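Putative 2,5-diketo-D-gluconic acid reductase B (Sinorhizobium meliloti, PDB 3UP8) probably reduces carbonyl compounds such as methylglyoxal and 2,5-diketo-D-gluconate with NADPH, as a member of the aldo/keto reductase family. Local coordinates at residues D89-T94 and H121-L126; F61-T66 and D244-S249; H184-Q189 and G212-D217; Y206-N211 and V234-L239. All coordinates share one frame; numbering follows the deposited sequence.

Contact 1 (D89-T94 and H121-L126); sequences DVFLTT and HVDLLL
Leu-92 and Asp-123 meet where strands 91-96 and 122-127 come together, and hydrogen bonds account for most of the polar contact. The backbone N of Leu-92 donates to OD2 of Asp-123 at 2.8 Å, from above the carboxylate plane, 40° out of it. The carbonyl O of the same residue, turned to the same neighbouring strand, takes the N-H of Leu-124 at 3.1 Å and a weak bond from Asp-123 N. Regular parallel pairing follows: Thr-94 N binds Leu-124 O at 3.0 Å, and Leu-126 N reaches Thr-94 O at 3.1 Å in the carbonyl plane.

Apolar packing lies on both faces of the sheet. CB of Asp-123 sits over the centre of the Phe-91 ring, 3.6 Å from its centroid, in a CH-pi contact. The same ring also meets Leu-124, whose CB is 3.6 Å from Phe-91 CE2 and whose CD2 lies at the ring edge, in its plane. On the face of Thr-94, its CG2 meets Leu-125 CD1 at 3.7 Å, while its OG1, anti to the backbone N (chi1 -165°), turns to Glu-73.

These neighbouring parallel strands are joined through helix 103-117 as a beta-alpha-beta unit of the barrel. Because Asp-123 OD2 also forms a salt bridge with Arg-87, the carboxylate probably stays ionised, and it supplies the acceptor for Leu-92 N where the chain turns its corner at 123.

Contact 2 (F61-T66 and D244-S249); sequences FRHVDT and DVIVLS
In the closed barrel of the aldo/keto reductase fold, strands 63-65 and 245-249 are both neighbours of strand 37-40, and their inward-pointing side chains meet in its interior. His-63 and Asp-65 meet Ile-246 and Leu-248 here through side chains, with no hydrogen bond between the segments. The strand axes are 8.5 Å apart at closest approach and run at 66° to each other.

Leu-248 makes the central contact. Its CD1 lies 3.5 Å from CG of Asp-65, close to both carboxylate oxygens, while CD2 rests against Asp-65 CB at 3.7 Å. The same CD2 meets CE1 of His-63 at 3.8 Å. With CG anti to the backbone N (chi1 169°), the imidazole of His-63 is carried toward the barrel interior, where Ile-246 CG2 stands at its edge, 3.9 Å from CE1.

This is the (beta/alpha)8 barrel core, and its polar groups are tied to neighbouring elements: His-63 ND1 bonds to Pro-35 O, and Asp-65 OD1 forms a salt bridge with Lys-95, predicted to lower the pKa of Tyr-70, the predicted proton donor. Replacing His-63 by an alanine removes the imidazole and would probably leave Pro-35 O without this partner and open a gap beside the methyls of Ile-246 and Leu-248. Ser-249 OG approaches the edge of the Phe-61 ring, 3.9 Å from CZ, and makes a weak hydrogen bond to Gly-38 O.

Contact 3 (H184-Q189 and G212-D217); sequences HPYLDQ and GKVPAD
Tyr-186 extends from its CB toward segment 212-217 and meets three of its residues on the way to the hydroxyl. CG anti to the carbonyl carbon (chi1 -47°) directs the ring beneath the extended chain of Lys-213. At the near end of the ring, CG and CD2 lie under Lys-213 CD, which is 3.8 Å from CD2 and makes a CH-pi contact offset toward the rim. Lys-213 NZ hangs over the same face, 4.5 Å from the ring centroid, as a cation-pi partner, and lies 4.1 Å from Tyr-186 CD1. CE2 then touches Lys-213 CB at 3.5 Å and Val-214 CG2 at 4.0 Å; that methyl also packs on Pro-185 CD. Across the ring, Tyr-186 CE1 is 3.5 Å from Asp-217 OD2, which sits at the ring edge near its plane. At the tip, Tyr-186 OH donates to Asp-217 OD2 at 2.6 Å, on the anti side of the carboxylate and 33° out of its plane. A phenylalanine here lacks the hydroxyl and would probably leave Asp-217 OD2 without this donor.

Asp-217 OD1 accepts Leu-220 N. Asp-217 is thus an N-cap of helix 218-227 whose second oxygen holds the tyrosine, joining the cap to the loop after barrel strand 176-182.

Contact 4 (Y206-N211 and V234-L239); sequences YYAMAN and VALRWL
Ala-208 presents its CB as a small knob to helix 231-240, where it settles between two leucine branches. Leu-239 CD1 presses closest, 3.5 Å from Ala-208 CB, and Leu-236 CD2 flanks it at 4.0 Å. These two leucines lie one helical turn apart, so the methyl enters the shallow hollow between them.

The next residue reaches the helix differently. Met-209, present as selenomethionine, points its first bond past the helix, but the bends at chi2 (-59°) and chi3 (100°) bring its terminal methyl back. CE then lies 3.8 Å from Leu-236 CG, the two side chains crossing at about a right angle, and 4.1 Å from Ala-235 CB. Ala-235 offers only a methyl here, consistent with the loop's close approach: its CB lies 4.1 Å from Ala-208 O.

In the barrel, this joins the loop after strand 202-206 to the helix that precedes strand 245-249. A type I turn from Tyr-207 to Ala-210, closed by Ala-210 N bonding to Tyr-207 O at 2.9 Å, places Ala-208 and Met-209 at its two central positions. Val-247 of strand 245-249 packs against Ala-208, Leu-236 and Leu-239 alike.

In the fold
All four contacts belong to one eight-stranded parallel barrel. Along the chain, contact 2 opens first and closes last, bringing strand 245-249 back to strand 63-65; the other three fall between. Contact 1, its centre about 11 Å from that of contact 2, pairs strand 91-96 with 122-127, and strand 91-96 is also hydrogen-bonded to strand 63-65. Contacts 3 and 4, centres about 7 Å apart, have alternating segments and touch where Val-214 and His-184 meet the turn at 207-209. Contact 4 meets contact 2 through helix 231-240 and strand 245-249. Contact 2 includes Asp-65 beside the predicted catalytic residues; contacts 3 and 4, away from the predicted sites, tie loops after strands 176-182 and 202-206 to the helical shell.

Contact 1 (D89-T94 and H121-L126)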
loop_
_atom_site.group_PDB
_atom_site.type_symbol
_atom_site.label_atom_id
_atom_site.label_comp_id
_atom_site.label_asym_id
_atom_site.label_seq_id
_atom_site.Cartn_x
_atom_site.Cartn_y
_atom_site.Cartn_z
ATOM N N ASP A 89 16.585 -4.590 6.120
ATOM C CA ASP A 89 15.457 -5.138 6.882
ATOM C C ASP A 89 14.162 -4.350 6.694
ATOM O O ASP A 89 13.105 -4.786 7.157
ATOM C CB ASP A 89 15.782 -5.191 8.383
ATOM C CG ASP A 89 16.889 -6.187 8.720
ATOM O OD1 ASP A 89 17.247 -7.037 7.873
ATOM O OD2 ASP A 89 17.393 -6.111 9.856
ATOM N N VAL A 90 14.241 -3.185 6.055
ATOM C CA VAL A 90 13.046 -2.376 5.835
ATOM C C VAL A 90 12.631 -2.477 4.371
ATOM O O VAL A 90 13.475 -2.475 3.482
ATOM C CB VAL A 90 13.248 -0.891 6.234
ATOM C CG1 VAL A 90 11.995 -0.058 5.944
ATOM C CG2 VAL A 90 13.598 -0.769 7.726
ATOM N N PHE A 91 11.330 -2.572 4.140
ATOM C CA PHE A 91 10.780 -2.523 2.787
ATOM C C PHE A 91 10.219 -1.126 2.560
ATOM O O PHE A 91 9.236 -0.728 3.193
ATOM C CB PHE A 91 9.691 -3.578 2.616
ATOM C CG PHE A 91 9.249 -3.752 1.197
ATOM C CD1 PHE A 91 9.724 -4.810 0.438
ATOM C CD2 PHE A 91 8.380 -2.838 0.615
ATOM C CE1 PHE A 91 9.331 -4.965 -0.910
ATOM C CE2 PHE A 91 7.984 -2.982 -0.719
ATOM C CZ PHE A 91 8.465 -4.047 -1.476
ATOM N N LEU A 92 10.851 -0.379 1.661
ATOM C CA LEU A 92 10.522 1.034 1.498
ATOM C C LEU A 92 9.920 1.292 0.125
ATOM O O LEU A 92 10.522 0.963 -0.881
ATOM C CB LEU A 92 11.759 1.926 1.757
ATOM C CG LEU A 92 11.634 3.451 1.524
ATOM C CD1 LEU A 92 10.609 4.142 2.453
ATOM C CD2 LEU A 92 13.000 4.157 1.607
ATOM N N THR A 93 8.734 1.891 0.108
ATOM C CA THR A 93 8.019 2.186 -1.122
ATOM C C THR A 93 7.857 3.683 -1.298
ATOM O O THR A 93 7.480 4.368 -0.349
ATOM C CB THR A 93 6.606 1.586 -1.037
ATOM O OG1 THR A 93 6.723 0.171 -0.881
ATOM C CG2 THR A 93 5.752 1.926 -2.290
ATOM N N THR A 94 8.145 4.195 -2.494
ATOM C CA THR A 94 7.656 5.534 -2.855
ATOM C C THR A 94 6.930 5.501 -4.200
ATOM O O THR A 94 6.823 4.443 -4.835
ATOM C CB THR A 94 8.742 6.660 -2.731
ATOM O OG1 THR A 94 8.102 7.946 -2.750
ATOM C CG2 THR A 94 9.812 6.566 -3.842
ATOM N N HIS A 121 18.490 3.249 -2.935
ATOM C CA HIS A 121 17.422 2.507 -3.622
ATOM C C HIS A 121 16.170 2.480 -2.763
ATOM O O HIS A 121 16.235 2.598 -1.526
ATOM C CB HIS A 121 17.848 1.056 -3.925
ATOM C CG HIS A 121 17.999 0.199 -2.706
ATOM N ND1 HIS A 121 19.110 0.255 -1.890
ATOM C CD2 HIS A 121 17.183 -0.740 -2.164
ATOM C CE1 HIS A 121 18.967 -0.602 -0.891
ATOM N NE2 HIS A 121 17.807 -1.220 -1.034
ATOM N N VAL A 122 15.035 2.347 -3.429
ATOM C CA VAL A 122 13.813 1.964 -2.760
ATOM C C VAL A 122 13.523 0.504 -3.089
ATOM O O VAL A 122 13.975 -0.017 -4.104
ATOM C CB VAL A 122 12.610 2.840 -3.141
ATOM C CG1 VAL A 122 12.809 4.268 -2.623
ATOM C CG2 VAL A 122 12.354 2.836 -4.662
ATOM N N ASP A 123 12.769 -0.152 -2.221
ATOM C CA ASP A 123 12.362 -1.507 -2.511
ATOM C C ASP A 123 11.299 -1.536 -3.599
ATOM O O ASP A 123 11.303 -2.449 -4.416
ATOM C CB ASP A 123 11.890 -2.204 -1.243
ATOM C CG ASP A 123 13.010 -2.315 -0.208
ATOM O OD1 ASP A 123 13.703 -3.342 -0.210
ATOM O OD2 ASP A 123 13.230 -1.361 0.562
ATOM N N LEU A 124 10.434 -0.521 -3.627
ATOM C CA LEU A 124 9.278 -0.505 -4.519
ATOM C C LEU A 124 8.989 0.906 -5.011
ATOM O O LEU A 124 8.953 1.856 -4.210
ATOM C CB LEU A 124 8.033 -1.052 -3.794
ATOM C CG LEU A 124 6.727 -1.251 -4.580
ATOM C CD1 LEU A 124 6.922 -2.096 -5.876
ATOM C CD2 LEU A 124 5.600 -1.866 -3.669
ATOM N N LEU A 125 8.798 1.043 -6.323
ATOM C CA LEU A 125 8.437 2.329 -6.912
ATOM C C LEU A 125 7.173 2.151 -7.730
ATOM O O LEU A 125 7.105 1.269 -8.591
ATOM C CB LEU A 125 9.562 2.885 -7.793
ATOM C CG LEU A 125 9.347 4.277 -8.402
ATOM C CD1 LEU A 125 9.350 5.346 -7.305
ATOM C CD2 LEU A 125 10.398 4.618 -9.468
ATOM N N LEU A 126 6.175 2.981 -7.441
ATOM C CA LEU A 126 4.885 2.894 -8.125
ATOM C C LEU A 126 4.626 4.132 -8.962
ATOM O O LEU A 126 5.079 5.235 -8.652
ATOM C CB LEU A 126 3.745 2.731 -7.108
ATOM C CG LEU A 126 3.880 1.714 -5.971
ATOM C CD1 LEU A 126 2.624 1.749 -5.100
ATOM C CD2 LEU A 126 4.109 0.298 -6.498
#

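Contact 2 (F61-T66 and D244-S249)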
loop_
_atom_site.group_PDB
_atom_site.type_symbol
_atom_site.label_atom_id
_atom_site.label_comp_id
_atom_site.label_asym_id
_atom_site.label_seq_id
_atom_site.Cartn_x
_atom_site.Cartn_y
_atom_site.Cartn_z
ATOM N N PHE A 61 7.225 -2.761 12.862
ATOM C CA PHE A 61 6.890 -2.453 11.457
ATOM C C PHE A 61 8.151 -2.516 10.619
ATOM O O PHE A 61 9.185 -1.990 11.026
ATOM C CB PHE A 61 6.313 -1.045 11.314
ATOM C CG PHE A 61 4.831 -0.976 11.455
ATOM C CD1 PHE A 61 4.010 -1.023 10.326
ATOM C CD2 PHE A 61 4.246 -0.850 12.711
ATOM C CE1 PHE A 61 2.618 -0.951 10.458
ATOM C CE2 PHE A 61 2.866 -0.782 12.850
ATOM C CZ PHE A 61 2.050 -0.832 11.729
ATOM N N ARG A 62 8.063 -3.165 9.457
ATOM C CA ARG A 62 9.216 -3.278 8.556
ATOM C C ARG A 62 8.878 -2.907 7.110
ATOM O O ARG A 62 9.640 -3.204 6.190
ATOM C CB ARG A 62 9.783 -4.695 8.599
ATOM C CG ARG A 62 10.446 -5.090 9.917
ATOM C CD ARG A 62 11.715 -4.271 10.195
ATOM N NE ARG A 62 12.337 -4.685 11.448
ATOM C CZ ARG A 62 12.058 -4.168 12.641
ATOM N NH1 ARG A 62 11.168 -3.200 12.761
ATOM N NH2 ARG A 62 12.673 -4.630 13.723
ATOM N N HIS A 63 7.724 -2.284 6.915
ATOM C CA HIS A 63 7.267 -1.870 5.606
ATOM C C HIS A 63 6.815 -0.437 5.801
ATOM O O HIS A 63 5.992 -0.150 6.656
ATOM C CB HIS A 63 6.135 -2.817 5.144
ATOM C CG HIS A 63 5.394 -2.367 3.923
ATOM N ND1 HIS A 63 4.281 -3.036 3.454
ATOM C CD2 HIS A 63 5.580 -1.317 3.089
ATOM C CE1 HIS A 63 3.814 -2.414 2.388
ATOM N NE2 HIS A 63 4.589 -1.375 2.138
ATOM N N VAL A 64 7.424 0.482 5.059
ATOM C CA VAL A 64 7.061 1.891 5.137
ATOM C C VAL A 64 6.702 2.383 3.736
ATOM O O VAL A 64 7.447 2.139 2.790
ATOM C CB VAL A 64 8.207 2.770 5.700
ATOM C CG1 VAL A 64 7.759 4.223 5.770
ATOM C CG2 VAL A 64 8.643 2.277 7.103
ATOM N N ASP A 65 5.555 3.052 3.635
ATOM C CA ASP A 65 5.014 3.520 2.361
ATOM C C ASP A 65 4.857 5.035 2.306
ATOM O O ASP A 65 4.184 5.642 3.155
ATOM C CB ASP A 65 3.675 2.837 2.079
ATOM C CG ASP A 65 3.081 3.249 0.749
ATOM O OD1 ASP A 65 2.478 4.352 0.680
ATOM O OD2 ASP A 65 3.209 2.458 -0.215
ATOM N N THR A 66 5.454 5.646 1.282
ATOM C CA THR A 66 5.383 7.099 1.088
ATOM C C THR A 66 5.208 7.426 -0.412
ATOM O O THR A 66 4.956 6.517 -1.216
ATOM C CB THR A 66 6.612 7.800 1.753
ATOM O OG1 THR A 66 6.452 9.226 1.736
ATOM C CG2 THR A 66 7.926 7.393 1.061
ATOM N N ASP A 244 -3.187 -12.573 -1.178
ATOM C CA ASP A 244 -2.558 -11.575 -2.059
ATOM C C ASP A 244 -2.848 -10.122 -1.701
ATOM O O ASP A 244 -2.665 -9.240 -2.545
ATOM C CB ASP A 244 -2.938 -11.805 -3.532
ATOM C CG ASP A 244 -2.757 -13.255 -3.965
ATOM O OD1 ASP A 244 -1.609 -13.737 -4.003
ATOM O OD2 ASP A 244 -3.784 -13.907 -4.260
ATOM N N VAL A 245 -3.319 -9.873 -0.476
ATOM C CA VAL A 245 -3.664 -8.509 -0.070
ATOM C C VAL A 245 -2.717 -8.015 1.004
ATOM O O VAL A 245 -2.422 -8.726 1.968
ATOM C CB VAL A 245 -5.126 -8.381 0.416
ATOM C CG1 VAL A 245 -5.435 -6.944 0.865
ATOM C CG2 VAL A 245 -6.086 -8.826 -0.664
ATOM N N ILE A 246 -2.235 -6.793 0.805
ATOM C CA ILE A 246 -1.367 -6.102 1.732
ATOM C C ILE A 246 -2.185 -4.916 2.216
ATOM O O ILE A 246 -3.003 -4.379 1.461
ATOM C CB ILE A 246 -0.100 -5.613 0.994
ATOM C CG1 ILE A 246 0.664 -6.818 0.434
ATOM C CG2 ILE A 246 0.782 -4.744 1.886
ATOM C CD1 ILE A 246 1.228 -6.600 -0.972
ATOM N N VAL A 247 -1.975 -4.505 3.467
ATOM C CA VAL A 247 -2.705 -3.365 4.007
ATOM C C VAL A 247 -1.749 -2.298 4.578
ATOM O O VAL A 247 -0.777 -2.618 5.252
ATOM C CB VAL A 247 -3.802 -3.832 5.042
ATOM C CG1 VAL A 247 -3.167 -4.554 6.234
ATOM C CG2 VAL A 247 -4.653 -2.663 5.502
ATOM N N LEU A 248 -2.028 -1.038 4.264
ATOM C CA LEU A 248 -1.319 0.112 4.833
ATOM C C LEU A 248 -2.166 0.735 5.938
ATOM O O LEU A 248 -3.361 0.928 5.767
ATOM C CB LEU A 248 -1.045 1.161 3.747
ATOM C CG LEU A 248 -0.136 0.697 2.597
ATOM C CD1 LEU A 248 0.026 1.813 1.572
ATOM C CD2 LEU A 248 1.218 0.236 3.123
ATOM N N SER A 249 -1.561 1.031 7.075
ATOM C CA SER A 249 -2.308 1.703 8.125
ATOM C C SER A 249 -1.746 3.087 8.384
ATOM O O SER A 249 -0.544 3.321 8.224
ATOM C CB SER A 249 -2.342 0.882 9.410
ATOM O OG SER A 249 -1.044 0.444 9.772
#

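Contact 3 (H184-Q189 and G212-D217)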
loop_
_atom_site.group_PDB
_atom_site.type_symbol
_atom_site.label_atom_id
_atom_site.label_comp_id
_atom_site.label_asym_id
_atom_site.label_seq_id
_atom_site.Cartn_x
_atom_site.Cartn_y
_atom_site.Cartn_z
ATOM N N HIS A 184 -11.409 -1.330 1.311
ATOM C CA HIS A 184 -11.991 -1.375 2.650
ATOM C C HIS A 184 -13.354 -2.050 2.474
ATOM O O HIS A 184 -13.777 -2.288 1.341
ATOM C CB HIS A 184 -12.138 0.038 3.228
ATOM C CG HIS A 184 -12.766 1.017 2.284
ATOM N ND1 HIS A 184 -14.115 1.011 1.984
ATOM C CD2 HIS A 184 -12.230 2.044 1.579
ATOM C CE1 HIS A 184 -14.374 1.976 1.118
ATOM N NE2 HIS A 184 -13.249 2.620 0.858
ATOM N N PRO A 185 -14.043 -2.375 3.580
ATOM C CA PRO A 185 -15.289 -3.151 3.431
ATOM C C PRO A 185 -16.369 -2.513 2.530
ATOM O O PRO A 185 -17.192 -3.238 1.954
ATOM C CB PRO A 185 -15.782 -3.273 4.872
ATOM C CG PRO A 185 -14.507 -3.238 5.696
ATOM C CD PRO A 185 -13.650 -2.219 4.994
ATOM N N TYR A 186 -16.354 -1.185 2.387
ATOM C CA TYR A 186 -17.395 -0.485 1.608
ATOM C C TYR A 186 -17.122 -0.369 0.106
ATOM O O TYR A 186 -17.988 0.080 -0.659
ATOM C CB TYR A 186 -17.707 0.874 2.252
ATOM C CG TYR A 186 -17.897 0.715 3.739
ATOM C CD1 TYR A 186 -19.052 0.113 4.262
ATOM C CD2 TYR A 186 -16.902 1.120 4.626
ATOM C CE1 TYR A 186 -19.202 -0.064 5.648
ATOM C CE2 TYR A 186 -17.034 0.947 5.979
ATOM C CZ TYR A 186 -18.177 0.363 6.492
ATOM O OH TYR A 186 -18.259 0.225 7.846
ATOM N N LEU A 187 -15.927 -0.783 -0.322
ATOM C CA LEU A 187 -15.589 -0.742 -1.747
ATOM C C LEU A 187 -15.216 -2.123 -2.258
ATOM O O LEU A 187 -14.173 -2.660 -1.893
ATOM C CB LEU A 187 -14.458 0.259 -2.017
ATOM C CG LEU A 187 -14.000 0.392 -3.477
ATOM C CD1 LEU A 187 -15.164 0.837 -4.392
ATOM C CD2 LEU A 187 -12.845 1.391 -3.541
ATOM N N ASP A 188 -16.074 -2.678 -3.113
ATOM C CA ASP A 188 -15.827 -3.977 -3.747
ATOM C C ASP A 188 -14.613 -3.918 -4.685
ATOM O O ASP A 188 -14.503 -3.004 -5.512
ATOM C CB ASP A 188 -17.054 -4.428 -4.544
ATOM C CG ASP A 188 -16.828 -5.751 -5.268
ATOM O OD1 ASP A 188 -16.247 -6.687 -4.674
ATOM O OD2 ASP A 188 -17.223 -5.855 -6.443
ATOM N N GLN A 189 -13.712 -4.886 -4.549
ATOM C CA GLN A 189 -12.558 -4.982 -5.454
ATOM C C GLN A 189 -12.434 -6.355 -6.104
ATOM O O GLN A 189 -11.330 -6.804 -6.439
ATOM C CB GLN A 189 -11.249 -4.579 -4.738
ATOM C CG GLN A 189 -11.167 -3.092 -4.397
ATOM C CD GLN A 189 -10.884 -2.194 -5.596
ATOM O OE1 GLN A 189 -11.087 -2.577 -6.757
ATOM N NE2 GLN A 189 -10.402 -0.987 -5.318
ATOM N N GLY A 212 -13.204 6.805 8.610
ATOM C CA GLY A 212 -13.971 6.809 9.858
ATOM C C GLY A 212 -15.209 5.924 9.904
ATOM O O GLY A 212 -15.748 5.668 10.984
ATOM N N LYS A 213 -15.671 5.457 8.746
ATOM C CA LYS A 213 -16.837 4.573 8.685
ATOM C C LYS A 213 -16.613 3.278 9.466
ATOM O O LYS A 213 -17.530 2.779 10.131
ATOM C CB LYS A 213 -17.191 4.226 7.243
ATOM C CG LYS A 213 -18.258 5.079 6.584
ATOM C CD LYS A 213 -18.854 4.311 5.390
ATOM C CE LYS A 213 -20.242 4.804 5.032
ATOM N NZ LYS A 213 -21.055 3.724 4.415
ATOM N N VAL A 214 -15.394 2.741 9.392
ATOM C CA VAL A 214 -15.096 1.446 10.019
ATOM C C VAL A 214 -15.313 1.410 11.546
ATOM O O VAL A 214 -16.060 0.559 12.011
ATOM C CB VAL A 214 -13.715 0.872 9.587
ATOM C CG1 VAL A 214 -13.230 -0.179 10.577
ATOM C CG2 VAL A 214 -13.808 0.283 8.181
ATOM N N PRO A 215 -14.694 2.328 12.323
ATOM C CA PRO A 215 -14.933 2.281 13.784
ATOM C C PRO A 215 -16.395 2.498 14.214
ATOM O O PRO A 215 -16.774 2.118 15.330
ATOM C CB PRO A 215 -14.051 3.415 14.332
ATOM C CG PRO A 215 -13.053 3.698 13.240
ATOM C CD PRO A 215 -13.768 3.410 11.958
ATOM N N ALA A 216 -17.207 3.087 13.341
ATOM C CA ALA A 216 -18.618 3.357 13.643
ATOM C C ALA A 216 -19.547 2.236 13.196
ATOM O O ALA A 216 -20.738 2.267 13.485
ATOM C CB ALA A 216 -19.051 4.689 13.015
ATOM N N ASP A 217 -19.008 1.245 12.494
ATOM C CA ASP A 217 -19.839 0.197 11.928
ATOM C C ASP A 217 -20.271 -0.800 13.005
ATOM O O ASP A 217 -19.425 -1.352 13.717
ATOM C CB ASP A 217 -19.121 -0.516 10.782
ATOM C CG ASP A 217 -20.054 -1.383 9.961
ATOM O OD1 ASP A 217 -20.468 -2.447 10.460
ATOM O OD2 ASP A 217 -20.366 -1.020 8.807
#

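Contact 4 (Y206-N211 and V234-L239)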
loop_
_atom_site.group_PDB
_atom_site.type_symbol
_atom_site.label_atom_id
_atom_site.label_comp_id
_atom_site.label_asym_id
_atom_site.label_seq_id
_atom_site.Cartn_x
_atom_site.Cartn_y
_atom_site.Cartn_z
ATOM N N TYR A 206 -5.098 0.846 0.623
ATOM C CA TYR A 206 -5.122 2.051 1.454
ATOM C C TYR A 206 -6.566 2.407 1.839
ATOM O O TYR A 206 -7.524 1.923 1.214
ATOM C CB TYR A 206 -4.371 3.249 0.831
ATOM C CG TYR A 206 -4.959 3.843 -0.445
ATOM C CD1 TYR A 206 -6.025 4.741 -0.394
ATOM C CD2 TYR A 206 -4.416 3.534 -1.694
ATOM C CE1 TYR A 206 -6.557 5.303 -1.560
ATOM C CE2 TYR A 206 -4.941 4.094 -2.869
ATOM C CZ TYR A 206 -6.008 4.979 -2.786
ATOM O OH TYR A 206 -6.539 5.550 -3.920
ATOM N N TYR A 207 -6.696 3.239 2.875
ATOM C CA TYR A 207 -7.993 3.684 3.433
ATOM C C TYR A 207 -8.808 2.538 4.037
ATOM O O TYR A 207 -10.035 2.511 3.924
ATOM C CB TYR A 207 -8.847 4.438 2.395
ATOM C CG TYR A 207 -8.911 5.934 2.622
ATOM C CD1 TYR A 207 -8.696 6.820 1.570
ATOM C CD2 TYR A 207 -9.201 6.465 3.886
ATOM C CE1 TYR A 207 -8.755 8.198 1.769
ATOM C CE2 TYR A 207 -9.259 7.842 4.098
ATOM C CZ TYR A 207 -9.029 8.703 3.022
ATOM O OH TYR A 207 -9.057 10.063 3.199
ATOM N N ALA A 208 -8.118 1.595 4.667
ATOM C CA ALA A 208 -8.764 0.473 5.367
ATOM C C ALA A 208 -9.915 0.916 6.295
ATOM O O ALA A 208 -10.917 0.217 6.407
ATOM C CB ALA A 208 -7.734 -0.313 6.153
HETATM N N MSE A 209 -9.757 2.067 6.945
HETATM C CA MSE A 209 -10.744 2.580 7.920
HETATM C C MSE A 209 -11.940 3.294 7.269
HETATM O O MSE A 209 -12.870 3.721 7.966
HETATM C CB MSE A 209 -10.073 3.545 8.911
HETATM C CG MSE A 209 -8.956 2.963 9.751
HETATM SE SE MSE A 209 -9.570 1.453 10.811
HETATM C CE MSE A 209 -8.947 -0.017 9.738
ATOM N N ALA A 210 -11.890 3.441 5.940
ATOM C CA ALA A 210 -12.915 4.149 5.162
ATOM C C ALA A 210 -13.275 5.540 5.722
ATOM O O ALA A 210 -14.455 5.896 5.846
ATOM C CB ALA A 210 -14.149 3.287 4.966
ATOM N N ASN A 211 -12.236 6.305 6.060
ATOM C CA ASN A 211 -12.374 7.695 6.487
ATOM C C ASN A 211 -13.231 7.831 7.756
ATOM O O ASN A 211 -13.901 8.848 7.951
ATOM C CB ASN A 211 -12.955 8.533 5.329
ATOM C CG ASN A 211 -12.532 9.985 5.370
ATOM O OD1 ASN A 211 -11.592 10.364 6.065
ATOM N ND2 ASN A 211 -13.232 10.812 4.599
ATOM N N VAL A 234 -10.746 -5.569 13.086
ATOM C CA VAL A 234 -11.558 -6.452 12.251
ATOM C C VAL A 234 -11.419 -6.118 10.755
ATOM O O VAL A 234 -11.295 -7.015 9.918
ATOM C CB VAL A 234 -13.040 -6.428 12.684
ATOM C CG1 VAL A 234 -13.909 -7.202 11.708
ATOM C CG2 VAL A 234 -13.175 -7.013 14.093
ATOM N N ALA A 235 -11.437 -4.831 10.425
ATOM C CA ALA A 235 -11.327 -4.418 9.021
ATOM C C ALA A 235 -9.931 -4.731 8.475
ATOM O O ALA A 235 -9.799 -5.259 7.375
ATOM C CB ALA A 235 -11.659 -2.943 8.865
ATOM N N LEU A 236 -8.904 -4.400 9.251
ATOM C CA LEU A 236 -7.513 -4.736 8.919
ATOM C C LEU A 236 -7.311 -6.235 8.756
ATOM O O LEU A 236 -6.650 -6.682 7.824
ATOM C CB LEU A 236 -6.562 -4.220 9.994
ATOM C CG LEU A 236 -6.363 -2.709 10.117
ATOM C CD1 LEU A 236 -5.666 -2.373 11.434
ATOM C CD2 LEU A 236 -5.593 -2.124 8.938
ATOM N N ARG A 237 -7.882 -7.015 9.667
ATOM C CA ARG A 237 -7.786 -8.461 9.570
ATOM C C ARG A 237 -8.496 -8.988 8.330
ATOM O O ARG A 237 -7.984 -9.877 7.667
ATOM C CB ARG A 237 -8.304 -9.143 10.849
ATOM C CG ARG A 237 -8.249 -10.668 10.826
ATOM C CD ARG A 237 -6.802 -11.191 10.906
ATOM N NE ARG A 237 -6.648 -12.484 10.242
ATOM C CZ ARG A 237 -5.511 -13.181 10.202
ATOM N NH1 ARG A 237 -4.417 -12.726 10.811
ATOM N NH2 ARG A 237 -5.473 -14.351 9.567
ATOM N N TRP A 238 -9.662 -8.427 8.004
ATOM C CA TRP A 238 -10.428 -8.883 6.847
ATOM C C TRP A 238 -9.612 -8.706 5.559
ATOM O O TRP A 238 -9.681 -9.534 4.637
ATOM C CB TRP A 238 -11.748 -8.112 6.741
ATOM C CG TRP A 238 -12.504 -8.380 5.470
ATOM C CD1 TRP A 238 -13.210 -9.514 5.162
ATOM C CD2 TRP A 238 -12.661 -7.494 4.346
ATOM N NE1 TRP A 238 -13.772 -9.399 3.906
ATOM C CE2 TRP A 238 -13.459 -8.165 3.391
ATOM C CE3 TRP A 238 -12.201 -6.199 4.054
ATOM C CZ2 TRP A 238 -13.819 -7.582 2.159
ATOM C CZ3 TRP A 238 -12.556 -5.616 2.817
ATOM C CH2 TRP A 238 -13.356 -6.313 1.893
ATOM N N LEU A 239 -8.851 -7.613 5.503
ATOM C CA LEU A 239 -7.941 -7.372 4.377
ATOM C C LEU A 239 -6.779 -8.365 4.356
ATOM O O LEU A 239 -6.553 -9.068 3.374
ATOM C CB LEU A 239 -7.424 -5.925 4.435
ATOM C CG LEU A 239 -8.525 -4.868 4.240
ATOM C CD1 LEU A 239 -8.041 -3.491 4.671
ATOM C CD2 LEU A 239 -8.979 -4.838 2.791
#